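PDB 5M45: acetone carboxylase alpha subunit from Xanthobacter autotrophicus Py2, which belongs to the hydantoinase B/oxoprolinase family and forms a manganese-binding subunit of a larger assembly of six protein chains. Local coordinates for residues Ile109-Thr114 and Ser354-Val358; Trp340-Asn346 and Pro390-Ala396; Gln349-Thr353 and Val771-Glu776. One frame throughout, in Å; residues are numbered along the deposited sequence.

Contact 1: residues Ile109-Thr114 and Ser354-Val358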
loop_
_atom_site.group_PDB
_atom_site.type_symbol
_atom_site.label_atom_id
_atom_site.label_comp_id
_atom_site.label_asym_id
_atom_site.label_seq_id
_atom_site.Cartn_x
_atom_site.Cartn_y
_atom_site.Cartn_z
ATOM N N ILE A 109 -14.084 18.241 12.524
ATOM C CA ILE A 109 -14.691 17.498 13.625
ATOM C C ILE A 109 -15.516 16.300 13.189
ATOM O O ILE A 109 -16.032 15.602 14.045
ATOM C CB ILE A 109 -15.500 18.399 14.611
ATOM C CG1 ILE A 109 -16.737 19.013 13.952
ATOM C CG2 ILE A 109 -14.593 19.450 15.240
ATOM C CD1 ILE A 109 -17.604 19.785 14.928
ATOM N N ILE A 110 -15.597 16.010 11.891
ATOM C CA ILE A 110 -16.121 14.699 11.433
ATOM C C ILE A 110 -15.341 13.560 12.084
ATOM O O ILE A 110 -15.870 12.465 12.292
ATOM C CB ILE A 110 -16.146 14.577 9.869
ATOM C CG1 ILE A 110 -17.097 13.455 9.419
ATOM C CG2 ILE A 110 -14.737 14.366 9.301
ATOM C CD1 ILE A 110 -17.441 13.514 7.946
ATOM N N HIS A 111 -14.083 13.817 12.445
ATOM C CA HIS A 111 -13.226 12.792 13.042
ATOM C C HIS A 111 -13.470 12.523 14.518
ATOM O O HIS A 111 -12.923 11.557 15.069
ATOM C CB HIS A 111 -11.751 13.082 12.720
ATOM C CG HIS A 111 -11.482 13.079 11.252
ATOM N ND1 HIS A 111 -11.417 11.917 10.513
ATOM C CD2 HIS A 111 -11.346 14.091 10.365
ATOM C CE1 HIS A 111 -11.229 12.219 9.244
ATOM N NE2 HIS A 111 -11.175 13.534 9.129
ATOM N N VAL A 112 -14.333 13.307 15.155
ATOM C CA VAL A 112 -14.866 12.954 16.480
ATOM C C VAL A 112 -15.481 11.533 16.357
ATOM O O VAL A 112 -15.124 10.626 17.125
ATOM C CB VAL A 112 -15.895 13.989 17.006
ATOM C CG1 VAL A 112 -16.627 13.474 18.225
ATOM C CG2 VAL A 112 -15.233 15.331 17.306
ATOM N N GLY A 113 -16.330 11.341 15.335
ATOM C CA GLY A 113 -16.951 10.045 15.057
ATOM C C GLY A 113 -16.023 8.989 14.497
ATOM O O GLY A 113 -16.059 7.849 14.950
ATOM N N THR A 114 -15.175 9.338 13.510
ATOM C CA THR A 114 -14.267 8.325 12.886
ATOM C C THR A 114 -13.246 7.753 13.885
ATOM O O THR A 114 -13.035 6.540 13.933
ATOM C CB THR A 114 -13.519 8.838 11.654
ATOM O OG1 THR A 114 -12.602 9.857 12.050
ATOM C CG2 THR A 114 -14.465 9.400 10.631
ATOM N N SER A 354 -21.491 10.595 10.783
ATOM C CA SER A 354 -20.655 11.619 11.456
ATOM C C SER A 354 -20.755 12.996 10.765
ATOM O O SER A 354 -20.789 14.037 11.451
ATOM C CB SER A 354 -19.194 11.175 11.621
ATOM O OG SER A 354 -19.127 10.012 12.436
ATOM N N GLY A 355 -20.850 13.001 9.431
ATOM C CA GLY A 355 -21.075 14.246 8.710
ATOM C C GLY A 355 -22.438 14.890 8.966
ATOM O O GLY A 355 -22.557 16.128 8.987
ATOM N N ILE A 356 -23.479 14.063 9.145
ATOM C CA ILE A 356 -24.790 14.593 9.552
ATOM C C ILE A 356 -24.666 15.260 10.934
ATOM O O ILE A 356 -25.253 16.342 11.166
ATOM C CB ILE A 356 -25.889 13.516 9.507
ATOM C CG1 ILE A 356 -26.106 13.039 8.058
ATOM C CG2 ILE A 356 -27.230 14.059 10.095
ATOM C CD1 ILE A 356 -26.909 11.728 7.922
ATOM N N TRP A 357 -23.886 14.644 11.826
ATOM C CA TRP A 357 -23.591 15.200 13.161
ATOM C C TRP A 357 -22.873 16.547 13.037
ATOM O O TRP A 357 -23.255 17.505 13.716
ATOM C CB TRP A 357 -22.828 14.174 14.022
ATOM C CG TRP A 357 -22.380 14.667 15.356
ATOM C CD1 TRP A 357 -23.060 14.584 16.524
ATOM C CD2 TRP A 357 -21.156 15.340 15.651
ATOM N NE1 TRP A 357 -22.324 15.146 17.556
ATOM C CE2 TRP A 357 -21.137 15.603 17.039
ATOM C CE3 TRP A 357 -20.031 15.694 14.886
ATOM C CZ2 TRP A 357 -20.049 16.230 17.670
ATOM C CZ3 TRP A 357 -18.966 16.322 15.492
ATOM C CH2 TRP A 357 -18.989 16.599 16.875
ATOM N N VAL A 358 -21.903 16.648 12.116
ATOM C CA VAL A 358 -21.226 17.928 11.825
ATOM C C VAL A 358 -22.236 19.020 11.435
ATOM O O VAL A 358 -22.196 20.140 11.976
ATOM C CB VAL A 358 -20.113 17.753 10.748
ATOM C CG1 VAL A 358 -19.544 19.105 10.319
ATOM C CG2 VAL A 358 -18.974 16.870 11.286
#

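Contact 2: residues Trp340-Asn346 and Pro390-Ala396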
loop_
_atom_site.group_PDB
_atom_site.type_symbol
_atom_site.label_atom_id
_atom_site.label_comp_id
_atom_site.label_asym_id
_atom_site.label_seq_id
_atom_site.Cartn_x
_atom_site.Cartn_y
_atom_site.Cartn_z
ATOM N N TRP A 340 -22.603 1.580 -4.410
ATOM C CA TRP A 340 -21.157 1.862 -4.554
ATOM C C TRP A 340 -20.709 1.679 -6.012
ATOM O O TRP A 340 -21.403 1.033 -6.808
ATOM C CB TRP A 340 -20.330 0.985 -3.593
ATOM C CG TRP A 340 -20.455 -0.503 -3.842
ATOM C CD1 TRP A 340 -21.341 -1.352 -3.249
ATOM C CD2 TRP A 340 -19.647 -1.301 -4.700
ATOM N NE1 TRP A 340 -21.156 -2.630 -3.713
ATOM C CE2 TRP A 340 -20.124 -2.633 -4.607
ATOM C CE3 TRP A 340 -18.587 -1.029 -5.552
ATOM C CZ2 TRP A 340 -19.547 -3.701 -5.309
ATOM C CZ3 TRP A 340 -18.023 -2.109 -6.273
ATOM C CH2 TRP A 340 -18.496 -3.419 -6.127
ATOM N N GLY A 341 -19.573 2.253 -6.372
ATOM C CA GLY A 341 -19.063 2.094 -7.749
ATOM C C GLY A 341 -17.533 2.038 -7.893
ATOM O O GLY A 341 -16.783 2.122 -6.880
ATOM N N TRP A 342 -17.094 1.949 -9.158
ATOM C CA TRP A 342 -15.684 1.814 -9.499
ATOM C C TRP A 342 -15.086 3.215 -9.752
ATOM O O TRP A 342 -14.963 3.687 -10.877
ATOM C CB TRP A 342 -15.471 0.872 -10.689
ATOM C CG TRP A 342 -16.075 -0.497 -10.518
ATOM C CD1 TRP A 342 -17.182 -0.983 -11.177
ATOM C CD2 TRP A 342 -15.644 -1.544 -9.644
ATOM N NE1 TRP A 342 -17.456 -2.264 -10.770
ATOM C CE2 TRP A 342 -16.530 -2.632 -9.821
ATOM C CE3 TRP A 342 -14.613 -1.667 -8.713
ATOM C CZ2 TRP A 342 -16.388 -3.840 -9.128
ATOM C CZ3 TRP A 342 -14.470 -2.861 -8.034
ATOM C CH2 TRP A 342 -15.365 -3.940 -8.242
ATOM N N HIS A 343 -14.780 3.866 -8.630
ATOM C CA HIS A 343 -14.333 5.262 -8.549
ATOM C C HIS A 343 -13.861 5.494 -7.102
ATOM O O HIS A 343 -13.872 4.557 -6.303
ATOM C CB HIS A 343 -15.463 6.206 -8.982
ATOM C CG HIS A 343 -16.771 5.956 -8.298
ATOM N ND1 HIS A 343 -16.938 6.072 -6.938
ATOM C CD2 HIS A 343 -17.985 5.595 -8.783
ATOM C CE1 HIS A 343 -18.188 5.790 -6.603
ATOM N NE2 HIS A 343 -18.840 5.479 -7.709
ATOM N N THR A 344 -13.486 6.736 -6.773
ATOM C CA THR A 344 -12.955 7.088 -5.432
ATOM C C THR A 344 -13.937 7.859 -4.525
ATOM O O THR A 344 -13.513 8.497 -3.552
ATOM C CB THR A 344 -11.623 7.868 -5.576
ATOM O OG1 THR A 344 -11.807 9.066 -6.332
ATOM C CG2 THR A 344 -10.583 6.995 -6.280
ATOM N N TYR A 345 -15.242 7.703 -4.767
ATOM C CA TYR A 345 -16.322 8.521 -4.135
ATOM C C TYR A 345 -17.199 7.725 -3.151
ATOM O O TYR A 345 -18.188 8.287 -2.602
ATOM C CB TYR A 345 -17.193 9.268 -5.223
ATOM C CG TYR A 345 -16.318 9.771 -6.381
ATOM C CD1 TYR A 345 -15.197 10.563 -6.125
ATOM C CD2 TYR A 345 -16.618 9.464 -7.717
ATOM C CE1 TYR A 345 -14.353 10.967 -7.133
ATOM C CE2 TYR A 345 -15.766 9.876 -8.753
ATOM C CZ TYR A 345 -14.642 10.622 -8.465
ATOM O OH TYR A 345 -13.763 10.991 -9.463
ATOM N N ASN A 346 -16.863 6.461 -2.888
ATOM C CA ASN A 346 -17.598 5.636 -1.951
ATOM C C ASN A 346 -17.379 6.054 -0.488
ATOM O O ASN A 346 -16.384 6.752 -0.173
ATOM C CB ASN A 346 -17.192 4.160 -2.134
ATOM C CG ASN A 346 -17.355 3.701 -3.575
ATOM O OD1 ASN A 346 -18.473 3.543 -4.050
ATOM N ND2 ASN A 346 -16.242 3.547 -4.298
ATOM N N PRO A 390 -21.436 0.461 1.985
ATOM C CA PRO A 390 -21.116 -0.568 0.991
ATOM C C PRO A 390 -20.893 -1.933 1.578
ATOM O O PRO A 390 -20.523 -2.057 2.744
ATOM C CB PRO A 390 -19.826 -0.061 0.323
ATOM C CG PRO A 390 -19.692 1.370 0.724
ATOM C CD PRO A 390 -20.383 1.520 2.041
ATOM N N ASP A 391 -21.057 -2.944 0.742
ATOM C CA ASP A 391 -20.920 -4.361 1.126
ATOM C C ASP A 391 -19.797 -5.074 0.366
ATOM O O ASP A 391 -19.859 -6.308 0.153
ATOM C CB ASP A 391 -22.285 -5.066 0.916
ATOM C CG ASP A 391 -22.747 -5.044 -0.573
ATOM O OD1 ASP A 391 -22.191 -4.339 -1.420
ATOM O OD2 ASP A 391 -23.680 -5.798 -0.922
ATOM N N ASP A 392 -18.768 -4.320 -0.056
ATOM C CA ASP A 392 -17.631 -4.907 -0.781
ATOM C C ASP A 392 -16.311 -4.304 -0.325
ATOM O O ASP A 392 -16.132 -3.094 -0.357
ATOM C CB ASP A 392 -17.772 -4.768 -2.305
ATOM C CG ASP A 392 -16.781 -5.639 -3.060
ATOM O OD1 ASP A 392 -15.580 -5.283 -3.175
ATOM O OD2 ASP A 392 -17.175 -6.748 -3.505
ATOM N N ARG A 393 -15.378 -5.175 0.045
ATOM C CA ARG A 393 -14.109 -4.779 0.636
ATOM C C ARG A 393 -13.115 -4.197 -0.357
ATOM O O ARG A 393 -12.039 -3.825 0.062
ATOM C CB ARG A 393 -13.464 -5.960 1.393
ATOM C CG ARG A 393 -12.993 -7.128 0.545
ATOM C CD ARG A 393 -12.477 -8.250 1.449
ATOM N NE ARG A 393 -11.982 -9.411 0.714
ATOM C CZ ARG A 393 -10.763 -9.540 0.186
ATOM N NH1 ARG A 393 -10.445 -10.650 -0.452
ATOM N NH2 ARG A 393 -9.855 -8.582 0.258
ATOM N N ARG A 394 -13.470 -4.113 -1.652
ATOM C CA ARG A 394 -12.580 -3.531 -2.680
ATOM C C ARG A 394 -12.783 -2.052 -2.976
ATOM O O ARG A 394 -12.026 -1.516 -3.776
ATOM C CB ARG A 394 -12.689 -4.301 -4.013
ATOM C CG ARG A 394 -12.209 -5.747 -3.911
ATOM C CD ARG A 394 -12.588 -6.569 -5.135
ATOM N NE ARG A 394 -14.020 -6.661 -5.233
ATOM C CZ ARG A 394 -14.690 -7.131 -6.276
ATOM N NH1 ARG A 394 -14.058 -7.572 -7.366
ATOM N NH2 ARG A 394 -16.007 -7.133 -6.242
ATOM N N VAL A 395 -13.787 -1.403 -2.375
ATOM C CA VAL A 395 -14.147 -0.047 -2.781
ATOM C C VAL A 395 -13.005 0.954 -2.457
ATOM O O VAL A 395 -12.262 0.768 -1.453
ATOM C CB VAL A 395 -15.497 0.444 -2.205
ATOM C CG1 VAL A 395 -16.636 -0.448 -2.712
ATOM C CG2 VAL A 395 -15.492 0.510 -0.687
ATOM N N ALA A 396 -12.900 1.987 -3.299
ATOM C CA ALA A 396 -11.976 3.107 -3.065
ATOM C C ALA A 396 -12.695 4.341 -2.462
ATOM O O ALA A 396 -13.912 4.548 -2.676
ATOM C CB ALA A 396 -11.292 3.481 -4.366
HETATM O O HOH W 1 -14.365 1.278 -5.852
#

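Contact 3: residues Gln349-Thr353 and Val771-Glu776. With AE4 (3,6,9,12,15-pentaoxaheptadecan-1-ol), chain P.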
loop_
_atom_site.group_PDB
_atom_site.type_symbol
_atom_site.label_atom_id
_atom_site.label_comp_id
_atom_site.label_asym_id
_atom_site.label_seq_id
_atom_site.Cartn_x
_atom_site.Cartn_y
_atom_site.Cartn_z
ATOM N N GLN A 349 -20.783 3.828 6.725
ATOM C CA GLN A 349 -21.841 4.260 7.644
ATOM C C GLN A 349 -21.347 5.293 8.685
ATOM O O GLN A 349 -22.054 6.237 9.006
ATOM C CB GLN A 349 -22.573 3.045 8.278
ATOM C CG GLN A 349 -21.762 2.256 9.310
ATOM C CD GLN A 349 -22.613 1.146 9.939
ATOM O OE1 GLN A 349 -23.065 1.259 11.062
ATOM N NE2 GLN A 349 -22.842 0.088 9.196
ATOM N N VAL A 350 -20.146 5.116 9.205
ATOM C CA VAL A 350 -19.547 6.035 10.175
ATOM C C VAL A 350 -19.275 7.429 9.586
ATOM O O VAL A 350 -19.668 8.434 10.197
ATOM C CB VAL A 350 -18.229 5.461 10.778
ATOM C CG1 VAL A 350 -17.526 6.503 11.627
ATOM C CG2 VAL A 350 -18.491 4.188 11.605
ATOM N N SER A 351 -18.578 7.516 8.448
ATOM C CA SER A 351 -18.306 8.826 7.858
ATOM C C SER A 351 -19.607 9.535 7.407
ATOM O O SER A 351 -19.737 10.743 7.575
ATOM C CB SER A 351 -17.306 8.715 6.699
ATOM O OG SER A 351 -17.782 7.851 5.654
ATOM N N PHE A 352 -20.552 8.772 6.836
ATOM C CA PHE A 352 -21.812 9.350 6.428
ATOM C C PHE A 352 -22.613 9.955 7.598
ATOM O O PHE A 352 -23.034 11.114 7.524
ATOM C CB PHE A 352 -22.680 8.331 5.672
ATOM C CG PHE A 352 -23.945 8.925 5.086
ATOM C CD1 PHE A 352 -23.897 9.605 3.885
ATOM C CD2 PHE A 352 -25.133 8.821 5.742
ATOM C CE1 PHE A 352 -25.059 10.186 3.345
ATOM C CE2 PHE A 352 -26.319 9.361 5.187
ATOM C CZ PHE A 352 -26.269 10.062 4.005
ATOM N N THR A 353 -22.796 9.199 8.671
ATOM C CA THR A 353 -23.568 9.657 9.835
ATOM C C THR A 353 -22.817 10.717 10.697
ATOM O O THR A 353 -23.460 11.646 11.275
ATOM C CB THR A 353 -24.041 8.488 10.708
ATOM O OG1 THR A 353 -22.924 7.757 11.229
ATOM C CG2 THR A 353 -24.989 7.554 9.925
ATOM N N VAL A 771 -18.405 -3.120 13.843
ATOM C CA VAL A 771 -19.268 -2.461 14.834
ATOM C C VAL A 771 -20.475 -1.860 14.108
ATOM O O VAL A 771 -20.307 -1.164 13.121
ATOM C CB VAL A 771 -18.506 -1.370 15.628
ATOM C CG1 VAL A 771 -19.367 -0.859 16.807
ATOM C CG2 VAL A 771 -17.175 -1.917 16.128
ATOM N N GLN A 772 -21.675 -2.098 14.627
ATOM C CA GLN A 772 -22.882 -1.646 13.951
ATOM C C GLN A 772 -23.362 -0.322 14.577
ATOM O O GLN A 772 -23.516 -0.240 15.806
ATOM C CB GLN A 772 -23.934 -2.736 14.079
ATOM C CG GLN A 772 -25.123 -2.548 13.152
ATOM C CD GLN A 772 -24.723 -2.513 11.686
ATOM O OE1 GLN A 772 -25.087 -1.598 10.929
ATOM N NE2 GLN A 772 -23.942 -3.499 11.277
ATOM N N PHE A 773 -23.550 0.718 13.757
ATOM C CA PHE A 773 -23.996 2.036 14.241
ATOM C C PHE A 773 -25.362 2.476 13.690
ATOM O O PHE A 773 -25.875 3.480 14.161
ATOM C CB PHE A 773 -22.955 3.143 13.925
ATOM C CG PHE A 773 -21.589 2.892 14.471
ATOM C CD1 PHE A 773 -21.235 3.295 15.769
ATOM C CD2 PHE A 773 -20.644 2.277 13.706
ATOM C CE1 PHE A 773 -19.960 3.036 16.271
ATOM C CE2 PHE A 773 -19.333 2.072 14.185
ATOM C CZ PHE A 773 -19.006 2.432 15.477
ATOM N N VAL A 774 -25.906 1.789 12.681
ATOM C CA VAL A 774 -27.135 2.187 11.994
ATOM C C VAL A 774 -28.015 0.949 11.748
ATOM O O VAL A 774 -27.547 -0.182 11.874
ATOM C CB VAL A 774 -26.854 2.869 10.630
ATOM C CG1 VAL A 774 -25.881 4.034 10.783
ATOM C CG2 VAL A 774 -26.263 1.889 9.612
ATOM N N GLU A 775 -29.268 1.171 11.397
ATOM C CA GLU A 775 -30.141 0.122 10.862
ATOM C C GLU A 775 -29.796 -0.009 9.399
ATOM O O GLU A 775 -29.560 0.999 8.746
ATOM C CB GLU A 775 -31.628 0.486 11.011
ATOM C CG GLU A 775 -32.086 0.576 12.446
ATOM C CD GLU A 775 -33.490 1.160 12.571
ATOM O OE1 GLU A 775 -34.379 0.808 11.739
ATOM O OE2 GLU A 775 -33.695 1.992 13.490
ATOM N N GLU A 776 -29.742 -1.249 8.890
ATOM C CA GLU A 776 -29.313 -1.484 7.500
ATOM C C GLU A 776 -30.116 -2.505 6.700
ATOM O O GLU A 776 -31.247 -2.769 7.068
ATOM C CB GLU A 776 -27.814 -1.783 7.446
ATOM C CG GLU A 776 -27.408 -3.034 8.153
ATOM C CD GLU A 776 -25.921 -3.284 8.035
ATOM O OE1 GLU A 776 -25.579 -4.485 7.948
ATOM O OE2 GLU A 776 -25.090 -2.333 8.009
ATOM O OXT GLU A 776 -29.688 -2.964 5.600
HETATM C C2 AE4 P . -32.249 1.462 18.456
HETATM C C3 AE4 P . -31.040 0.764 19.076
HETATM O O4 AE4 P . -30.414 1.645 20.015
HETATM C C5 AE4 P . -29.566 1.015 20.988
HETATM C C6 AE4 P . -28.460 1.975 21.441
HETATM O O7 AE4 P . -27.163 1.593 20.954
HETATM C C8 AE4 P . -27.010 1.818 19.544
HETATM C C9 AE4 P . -25.648 1.310 19.102
HETATM C C11 AE4 P . -24.601 3.116 17.902
HETATM O O10 AE4 P . -24.719 2.394 19.125
HETATM C C12 AE4 P . -24.623 4.604 18.205
HETATM O O13 AE4 P . -23.311 5.071 18.526
HETATM C C14 AE4 P . -23.156 6.457 18.248
HETATM C C15 AE4 P . -21.819 6.949 18.790
HETATM O O16 AE4 P . -20.780 6.440 17.954
HETATM C C17 AE4 P . -20.304 7.358 16.977
HETATM C C18 AE4 P . -19.087 6.728 16.310
HETATM O O19 AE4 P . -18.087 6.423 17.308
#

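Contact 1: residues Ile109-Thr114 and Ser354-Val358
Ile109 lies across the benzo end of the Trp357 indole, the two side chains meeting at about a right angle. Its CB comes within 4.1 Å of Trp357 CZ3. One bond further, Ile109 CG1 sits 3.8 Å from that same carbon and also reaches Val358 CG2. The terminal CD1 settles between two ring atoms, 3.8 Å from Trp357 CZ3 and slightly farther from CH2. Ile109 O comes closer still, 3.3 Å from Trp357 CZ3, obliquely to the ring. The indole extends this far because its CG is anti to the backbone N (chi1 175°), which carries the ring from helix 349-361 toward the turn leading into helix 111-124. Val112 CG2 approaches the same end, 4.0 Å from Trp357 CH2. Isoleucine and valine suit these places, since branched chains fit closely around a flat aromatic.

Farther along, Val358 CG2 packs on the backbone of Ile110, 3.5 Å from Ile110 N, while Ile110 CG1 and CD1 rest on Ser354 and Gly355. Gly355 has no side chain to keep them off its backbone. Gly113, likewise bare, lets the chains approach to 5.4 Å between its CA and that of Ser354, and Ser354 OG lies 3.4 Å from Gly113 CA. That hydroxyl bonds to Val350 O one helical turn back, and Trp357 NE1 to Asn371 O. His111, turned away, hydrogen-bonds weakly through NE2 to OD2 of the manganese ligand Asp153; Gly113 O bonds weakly to AE4 O19. Between 109-114 and 354-358 the contact is van der Waals packing; the buried polar groups of Ser354 and Trp357 find partners outside it.

Contact 2: residues Trp340-Asn346 and Pro390-Ala396
Trp340 meets the 390-396 loop along its indole: Val395 CG1 lies 3.5 Å from CE3, Asp392 CB packs on CZ2, and Pro390 CB touches the pyrrole end. There NE1 makes a weak, bent hydrogen bond of 3.0 Å to Asp391 OD1. Trp342 points its ring edge at Arg394, CH2 standing over the guanidinium centre, 3.8 Å from CZ, with the planes nearly perpendicular (87°). At the far end Asn346 ND2 donates to a lone pair of Ala396 O at 3.0 Å (158°).

Asn346 suits this place because its amide both gives and accepts: OD1 takes the Gly341 N-H at 2.9 Å and ND2 also donates to Gly341 O, fixing the amide's rotation. Water 1 bridges the segments, accepting from Ala396 N and lying 2.8 Å from Gly341 O. Asp392 orients the guanidinium through a side-on, two-nitrogen salt bridge, NE to OD1 at 2.9 Å and NH2 to OD2, which also receives Met760 N. The same OD1 accepts Arg394 N, closing an Asx turn within the type I beta turn Asp392-Val395, a compact reversal at a subunit interface: Arg393 NH2 and NH1 hydrogen-bond to Val224 O and Arg225 O of the second subunit.

Contact 3: residues Gln349-Thr353 and Val771-Glu776
Gln349 and Val774 lie alongside each other, pointing in opposite senses, with Val774 CG2 3.7 Å from the amide carbon CD of Gln349. The glutamine reaches out because CG is tucked over the backbone, between its N and C (chi1 71°), and the chain then runs extended, placing OE1 at the tail backbone. OE1 accepts Phe773 N at 2.8 Å, the donor lying nearly in line with the C=O (160°), while NE2 bonds weakly to Asn389 OD1.

Beyond this amide the tail runs beside strand 378-381, within this chain an outermost strand of a four-stranded mixed sheet. Glu775 makes backbone hydrogen bonds with Phe380 and Leu382, so the C terminus is fastened to that sheet and to the first turn of helix 349-361. Thr353 uses both branches: OG1 donates to Gln349 O at 2.8 Å within the turn, and CG2 meets Val774 CG1 at 3.7 Å across the contact.

The Phe773 ring crosses Val350 obliquely, CE2 being 3.4 Å from Val350 CG2. Its other flank meets AE4, with CE1 3.8 Å from AE4 C18 and AE4 O13 in the ring plane at an edge. A broad apolar ring fits between a helix and this polyether, to which Lys120 NZ is hydrogen-bonded.

How the contacts relate
From the N terminus, the chain first passes 109-114 and meets it again at 354-358. Contact 1 thus closes a loop that holds five of the seven strands of the antiparallel sheet and the long helices 227-255 and 257-282. Before that loop ends, 340-346 opens the much shorter loop of contact 2, completed at 390-396 ahead of helix 401-422. Residues 349-353 then open the longest loop, closed by contact 3 at the very C terminus. All three cross one another rather than nest. Helix 349-361 is common to contacts 1 and 3, whose centres lie 12 Å apart and which touch where Ile110 CD1 packs on Ser351 O; contact 2 joins the loop before that helix to the loop before helix 401-422.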